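Local atomic coordinates of diadenosine tetraphosphatase, putative (Trypanosoma brucei, PDB entry 2QJC), a protein that binds two manganese ions and probably acts as a metal-dependent phosphoesterase, perhaps hydrolysing diadenosine tetraphosphate or related phosphate compounds. Residues Q33-L38 and V67-R72; T49-G54 and H128-P133. All blocks are in the same frame, centred on the assembly; numbering follows the deposited sequence.

Contact 1: residues Q33-L38 and V67-R72; sequences QLEDLL and VRLLKR
Glu35 leans over Leu69 with its aliphatic part, CG lying 4.4 Å from Leu69 CD2, and commits its polar end to its own helix: OE2 forms a salt bridge with NE of Arg31. The carboxylate is thus held at the border of an otherwise apolar meeting. Leu34 and Leu69 carry most of it. With CG anti to the backbone N (chi1 175°), the branch of Leu34 extends from helix 31-41 toward helix 63-73, where Leu69 adopts nearly the same conformation (chi1 171°). The two leucines therefore meet tip to tip, CD2 of Leu34 standing 3.8 Å from CD2 of Leu69. The same Leu34 methyl also lies 4.0 Å from CD2 of Leu70, which comes across at a slant, so one methyl group serves both partners. One turn further along, Leu38 directs its side chain to the same side, yet its CD1 stays 4.6 Å from Leu69 CD2. Such thin contact follows from the wide spacing of the helices: the short axes approach to 11.8 Å and run at 35° to each other, in broadly the same direction. Beneath them lies strand 49-52, whose Leu50 touches both Leu38 and Leu70. The pair belongs to consecutive beta-alpha-beta crossovers, helix 31-41 linking strands 21-24 and 49-52, and helix 63-73 linking 49-52 and 76-77. Leu70 also packs against Tyr122 of helix 117-124, which brings a third helix to the pair.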
loop_
_atom_site.group_PDB
_atom_site.type_symbol
_atom_site.label_atom_id
_atom_site.label_comp_id
_atom_site.label_asym_id
_atom_site.label_seq_id
_atom_site.Cartn_x
_atom_site.Cartn_y
_atom_site.Cartn_z
ATOM N N GLN A 33 -5.401 0.499 15.485
ATOM C CA GLN A 33 -4.461 1.503 15.001
ATOM C C GLN A 33 -5.025 2.318 13.835
ATOM O O GLN A 33 -4.784 3.521 13.738
ATOM C CB GLN A 33 -3.153 0.830 14.569
ATOM C CG GLN A 33 -2.243 0.388 15.712
ATOM C CD GLN A 33 -2.901 -0.598 16.661
ATOM O OE1 GLN A 33 -3.488 -1.601 16.242
ATOM N NE2 GLN A 33 -2.795 -0.320 17.958
ATOM N N LEU A 34 -5.765 1.663 12.947
ATOM C CA LEU A 34 -6.360 2.358 11.810
ATOM C C LEU A 34 -7.405 3.357 12.326
ATOM O O LEU A 34 -7.477 4.493 11.855
ATOM C CB LEU A 34 -7.004 1.350 10.852
ATOM C CG LEU A 34 -7.784 1.887 9.639
ATOM C CD1 LEU A 34 -6.909 2.822 8.805
ATOM C CD2 LEU A 34 -8.267 0.711 8.788
ATOM N N GLU A 35 -8.210 2.932 13.298
ATOM C CA GLU A 35 -9.227 3.811 13.877
ATOM C C GLU A 35 -8.568 5.047 14.478
ATOM O O GLU A 35 -9.051 6.166 14.306
ATOM C CB GLU A 35 -10.003 3.080 14.969
ATOM C CG GLU A 35 -10.749 1.864 14.482
ATOM C CD GLU A 35 -11.266 1.007 15.618
ATOM O OE1 GLU A 35 -10.821 1.206 16.774
ATOM O OE2 GLU A 35 -12.107 0.125 15.344
ATOM N N ASP A 36 -7.460 4.841 15.184
ATOM C CA ASP A 36 -6.750 5.954 15.802
ATOM C C ASP A 36 -6.225 6.901 14.729
ATOM O O ASP A 36 -6.262 8.120 14.894
ATOM C CB ASP A 36 -5.576 5.458 16.645
ATOM C CG ASP A 36 -5.959 4.320 17.568
ATOM O OD1 ASP A 36 -7.059 4.367 18.163
ATOM O OD2 ASP A 36 -5.150 3.378 17.706
ATOM N N LEU A 37 -5.737 6.339 13.629
ATOM C CA LEU A 37 -5.208 7.161 12.548
ATOM C C LEU A 37 -6.318 7.997 11.909
ATOM O O LEU A 37 -6.108 9.163 11.574
ATOM C CB LEU A 37 -4.533 6.286 11.482
ATOM C CG LEU A 37 -3.918 7.056 10.303
ATOM C CD1 LEU A 37 -2.930 8.091 10.812
ATOM C CD2 LEU A 37 -3.229 6.092 9.355
ATOM N N LEU A 38 -7.496 7.404 11.743
ATOM C CA LEU A 38 -8.613 8.123 11.145
ATOM C C LEU A 38 -9.017 9.310 12.019
ATOM O O LEU A 38 -9.334 10.392 11.506
ATOM C CB LEU A 38 -9.790 7.175 10.921
ATOM C CG LEU A 38 -9.519 6.101 9.858
ATOM C CD1 LEU A 38 -10.727 5.194 9.725
ATOM C CD2 LEU A 38 -9.195 6.755 8.517
ATOM N N VAL A 67 -10.574 -5.187 6.882
ATOM C CA VAL A 67 -11.148 -5.216 5.550
ATOM C C VAL A 67 -12.608 -4.801 5.517
ATOM O O VAL A 67 -13.048 -4.146 4.568
ATOM C CB VAL A 67 -10.963 -6.618 4.924
ATOM C CG1 VAL A 67 -11.713 -6.727 3.610
ATOM C CG2 VAL A 67 -9.470 -6.880 4.703
ATOM N N ARG A 68 -13.356 -5.170 6.552
ATOM C CA ARG A 68 -14.770 -4.813 6.633
ATOM C C ARG A 68 -14.954 -3.328 6.927
ATOM O O ARG A 68 -15.919 -2.718 6.480
ATOM C CB ARG A 68 -15.465 -5.658 7.704
ATOM C CG ARG A 68 -15.890 -7.017 7.191
ATOM C CD ARG A 68 -16.219 -7.974 8.320
ATOM N NE ARG A 68 -16.751 -9.230 7.797
ATOM C CZ ARG A 68 -16.770 -10.371 8.474
ATOM N NH1 ARG A 68 -16.283 -10.419 9.708
ATOM N NH2 ARG A 68 -17.265 -11.468 7.911
ATOM N N LEU A 69 -14.030 -2.755 7.688
ATOM C CA LEU A 69 -14.088 -1.338 8.004
ATOM C C LEU A 69 -13.879 -0.548 6.713
ATOM O O LEU A 69 -14.637 0.375 6.399
ATOM C CB LEU A 69 -12.996 -0.970 9.016
ATOM C CG LEU A 69 -12.811 0.531 9.278
ATOM C CD1 LEU A 69 -14.131 1.137 9.736
ATOM C CD2 LEU A 69 -11.751 0.746 10.327
ATOM N N LEU A 70 -12.845 -0.915 5.964
ATOM C CA LEU A 70 -12.545 -0.240 4.707
ATOM C C LEU A 70 -13.716 -0.363 3.735
ATOM O O LEU A 70 -14.019 0.580 2.995
ATOM C CB LEU A 70 -11.268 -0.819 4.086
ATOM C CG LEU A 70 -10.017 -0.586 4.942
ATOM C CD1 LEU A 70 -8.828 -1.326 4.352
ATOM C CD2 LEU A 70 -9.737 0.911 5.034
ATOM N N LYS A 71 -14.375 -1.519 3.747
ATOM C CA LYS A 71 -15.524 -1.757 2.875
ATOM C C LYS A 71 -16.698 -0.832 3.214
ATOM O O LYS A 71 -17.246 -0.170 2.334
ATOM C CB LYS A 71 -15.979 -3.216 2.982
ATOM C CG LYS A 71 -17.226 -3.548 2.171
ATOM C CD LYS A 71 -17.584 -5.024 2.312
ATOM C CE LYS A 71 -18.915 -5.359 1.646
ATOM N NZ LYS A 71 -18.954 -4.983 0.203
ATOM N N ARG A 72 -17.082 -0.785 4.489
ATOM C CA ARG A 72 -18.195 0.061 4.907
ATOM C C ARG A 72 -17.886 1.536 4.660
ATOM O O ARG A 72 -18.797 2.343 4.475
ATOM C CB ARG A 72 -18.520 -0.167 6.393
ATOM C CG ARG A 72 -17.547 0.489 7.366
ATOM C CD ARG A 72 -17.334 -0.365 8.618
ATOM N NE ARG A 72 -18.381 -0.228 9.631
ATOM C CZ ARG A 72 -18.588 0.870 10.354
ATOM N NH1 ARG A 72 -17.827 1.944 10.176
ATOM N NH2 ARG A 72 -19.541 0.888 11.279
#

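Contact 2: residues T49-G54 and H128-P133; sequences TLVAVG and HIIRIP
Ile130 is the first residue of strand 129-132 to reach Val51 of strand 49-52. Its CG1 is anti to the carbonyl carbon (chi1 -66°) and the chain beyond is extended (chi2 174°), which carries CD1 across the gap to within 4.1 Å of Val51 CG1. The two side chains do not meet head-on; each passes alongside the other, pointing the opposite way, and the backbones stay well apart, with 8.8 Å between the CA atoms of Val51 and Ile130. Tyr76 of strand 76-77 touches both residues and so closes over one flank of the pair. Arg131, next in sequence, points to the other face of its strand, where it lies against Val11 and Thr13 of strand 11-13. Ile132 then returns to the side of Val51. It too has an extended outer chain, and its CD1 approaches the valine's second branch, 4.3 Å from CG2, while Val21 of strand 21-24 gives it a further apolar neighbour. Val51 is thereby shared: one methyl answers Ile130 and the other Ile132, two residues on, as expected of a side chain facing alternate positions of a strand. The strands belong to different five-stranded sheets and run in roughly opposite directions, so the contact joins the two layers of the beta-sandwich found in calcineurin-like phosphoesterases. All three touching residues are buried. Val51 pairs through its backbone within its own sheet, with Ile22 and Val24. Between 49-54 and 128-133 the chemistry is purely aliphatic, methyl groups near van der Waals separation without directional bonds, with Tyr76 adding an aromatic neighbour; this implies that the contact is held by burial of apolar surface and the fit of branched side chains.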
loop_
_atom_site.group_PDB
_atom_site.type_symbol
_atom_site.label_atom_id
_atom_site.label_comp_id
_atom_site.label_asym_id
_atom_site.label_seq_id
_atom_site.Cartn_x
_atom_site.Cartn_y
_atom_site.Cartn_z
ATOM N N THR A 49 -11.455 10.873 0.860
ATOM C CA THR A 49 -11.346 9.597 0.176
ATOM C C THR A 49 -10.173 8.896 0.840
ATOM O O THR A 49 -9.135 9.512 1.097
ATOM C CB THR A 49 -11.047 9.786 -1.311
ATOM O OG1 THR A 49 -12.043 10.635 -1.886
ATOM C CG2 THR A 49 -11.063 8.447 -2.035
ATOM N N LEU A 50 -10.343 7.617 1.141
ATOM C CA LEU A 50 -9.288 6.854 1.793
ATOM C C LEU A 50 -8.704 5.830 0.820
ATOM O O LEU A 50 -9.442 5.166 0.092
ATOM C CB LEU A 50 -9.857 6.150 3.030
ATOM C CG LEU A 50 -8.901 5.315 3.888
ATOM C CD1 LEU A 50 -7.716 6.169 4.360
ATOM C CD2 LEU A 50 -9.669 4.763 5.083
ATOM N N VAL A 51 -7.379 5.726 0.793
ATOM C CA VAL A 51 -6.707 4.765 -0.087
ATOM C C VAL A 51 -5.591 4.037 0.670
ATOM O O VAL A 51 -4.692 4.675 1.211
ATOM C CB VAL A 51 -6.078 5.464 -1.323
ATOM C CG1 VAL A 51 -5.514 4.433 -2.272
ATOM C CG2 VAL A 51 -7.110 6.329 -2.027
ATOM N N ALA A 52 -5.656 2.709 0.714
ATOM C CA ALA A 52 -4.633 1.905 1.386
ATOM C C ALA A 52 -3.565 1.445 0.393
ATOM O O ALA A 52 -3.833 1.323 -0.800
ATOM C CB ALA A 52 -5.273 0.692 2.047
ATOM N N VAL A 53 -2.356 1.186 0.885
ATOM C CA VAL A 53 -1.266 0.726 0.025
ATOM C C VAL A 53 -1.237 -0.809 -0.060
ATOM O O VAL A 53 -0.361 -1.397 -0.699
ATOM C CB VAL A 53 0.118 1.226 0.524
ATOM C CG1 VAL A 53 0.138 2.762 0.570
ATOM C CG2 VAL A 53 0.447 0.613 1.887
ATOM N N GLY A 54 -2.200 -1.459 0.585
ATOM C CA GLY A 54 -2.241 -2.908 0.539
ATOM C C GLY A 54 -1.657 -3.555 1.777
ATOM O O GLY A 54 -1.142 -2.864 2.655
ATOM N N HIS A 128 -3.768 -3.191 -8.787
ATOM C CA HIS A 128 -2.372 -3.155 -8.368
ATOM C C HIS A 128 -1.902 -1.709 -8.247
ATOM O O HIS A 128 -1.050 -1.381 -7.412
ATOM C CB HIS A 128 -1.499 -3.878 -9.396
ATOM C CG HIS A 128 -1.836 -5.325 -9.568
ATOM N ND1 HIS A 128 -1.441 -6.296 -8.671
ATOM C CD2 HIS A 128 -2.537 -5.968 -10.532
ATOM C CE1 HIS A 128 -1.884 -7.473 -9.075
ATOM N NE2 HIS A 128 -2.553 -7.303 -10.202
ATOM N N ILE A 129 -2.464 -0.850 -9.092
ATOM C CA ILE A 129 -2.089 0.555 -9.125
ATOM C C ILE A 129 -3.298 1.479 -9.205
ATOM O O ILE A 129 -4.251 1.200 -9.925
ATOM C CB ILE A 129 -1.185 0.837 -10.346
ATOM C CG1 ILE A 129 0.070 -0.037 -10.268
ATOM C CG2 ILE A 129 -0.813 2.318 -10.406
ATOM C CD1 ILE A 129 0.885 -0.059 -11.543
ATOM N N ILE A 130 -3.251 2.580 -8.463
ATOM C CA ILE A 130 -4.331 3.562 -8.494
ATOM C C ILE A 130 -3.746 4.938 -8.791
ATOM O O ILE A 130 -2.812 5.386 -8.117
ATOM C CB ILE A 130 -5.113 3.614 -7.155
ATOM C CG1 ILE A 130 -5.859 2.296 -6.943
ATOM C CG2 ILE A 130 -6.119 4.783 -7.167
ATOM C CD1 ILE A 130 -6.547 2.197 -5.591
ATOM N N ARG A 131 -4.280 5.592 -9.820
ATOM C CA ARG A 131 -3.825 6.924 -10.205
ATOM C C ARG A 131 -4.824 7.973 -9.702
ATOM O O ARG A 131 -6.034 7.832 -9.903
ATOM C CB ARG A 131 -3.700 7.036 -11.732
ATOM C CG ARG A 131 -2.805 5.996 -12.382
ATOM C CD ARG A 131 -2.598 6.283 -13.877
ATOM N NE ARG A 131 -1.498 7.218 -14.103
ATOM C CZ ARG A 131 -1.039 7.571 -15.302
ATOM N NH1 ARG A 131 -1.590 7.073 -16.399
ATOM N NH2 ARG A 131 -0.005 8.399 -15.402
ATOM N N ILE A 132 -4.307 9.013 -9.051
ATOM C CA ILE A 132 -5.117 10.112 -8.505
ATOM C C ILE A 132 -4.516 11.376 -9.121
ATOM O O ILE A 132 -3.809 12.145 -8.454
ATOM C CB ILE A 132 -5.000 10.174 -6.959
ATOM C CG1 ILE A 132 -5.387 8.822 -6.358
ATOM C CG2 ILE A 132 -5.917 11.269 -6.398
ATOM C CD1 ILE A 132 -4.950 8.650 -4.917
ATOM N N PRO A 133 -4.797 11.600 -10.416
ATOM C CA PRO A 133 -4.302 12.740 -11.197
ATOM C C PRO A 133 -4.522 14.153 -10.665
ATOM O O PRO A 133 -3.676 15.022 -10.864
ATOM C CB PRO A 133 -4.918 12.508 -12.581
ATOM C CG PRO A 133 -6.187 11.755 -12.275
ATOM C CD PRO A 133 -5.755 10.794 -11.199
#

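How the contacts relate
Contacts 1 and 2 occupy opposite faces of strand 49-52. Val51 looks into the sandwich, whereas neighbouring Leu50 looks out to the helices, its CD2 lying 3.9 Å from Leu70 CD2 and 4.0 Å from Leu38 CD2. The contact centres are 15 Å apart, and together they describe a helix layer, one sheet and the second sheet. The manganese site lies past the end of strand 49-52, where Asp55 is a ligand of both ions. Leu70 remains about 13 Å from a manganese, side chain to ion. A closer connection runs through 49-54: Val53 O accepts a hydrogen bond from ND1 of His141, another metal ligand.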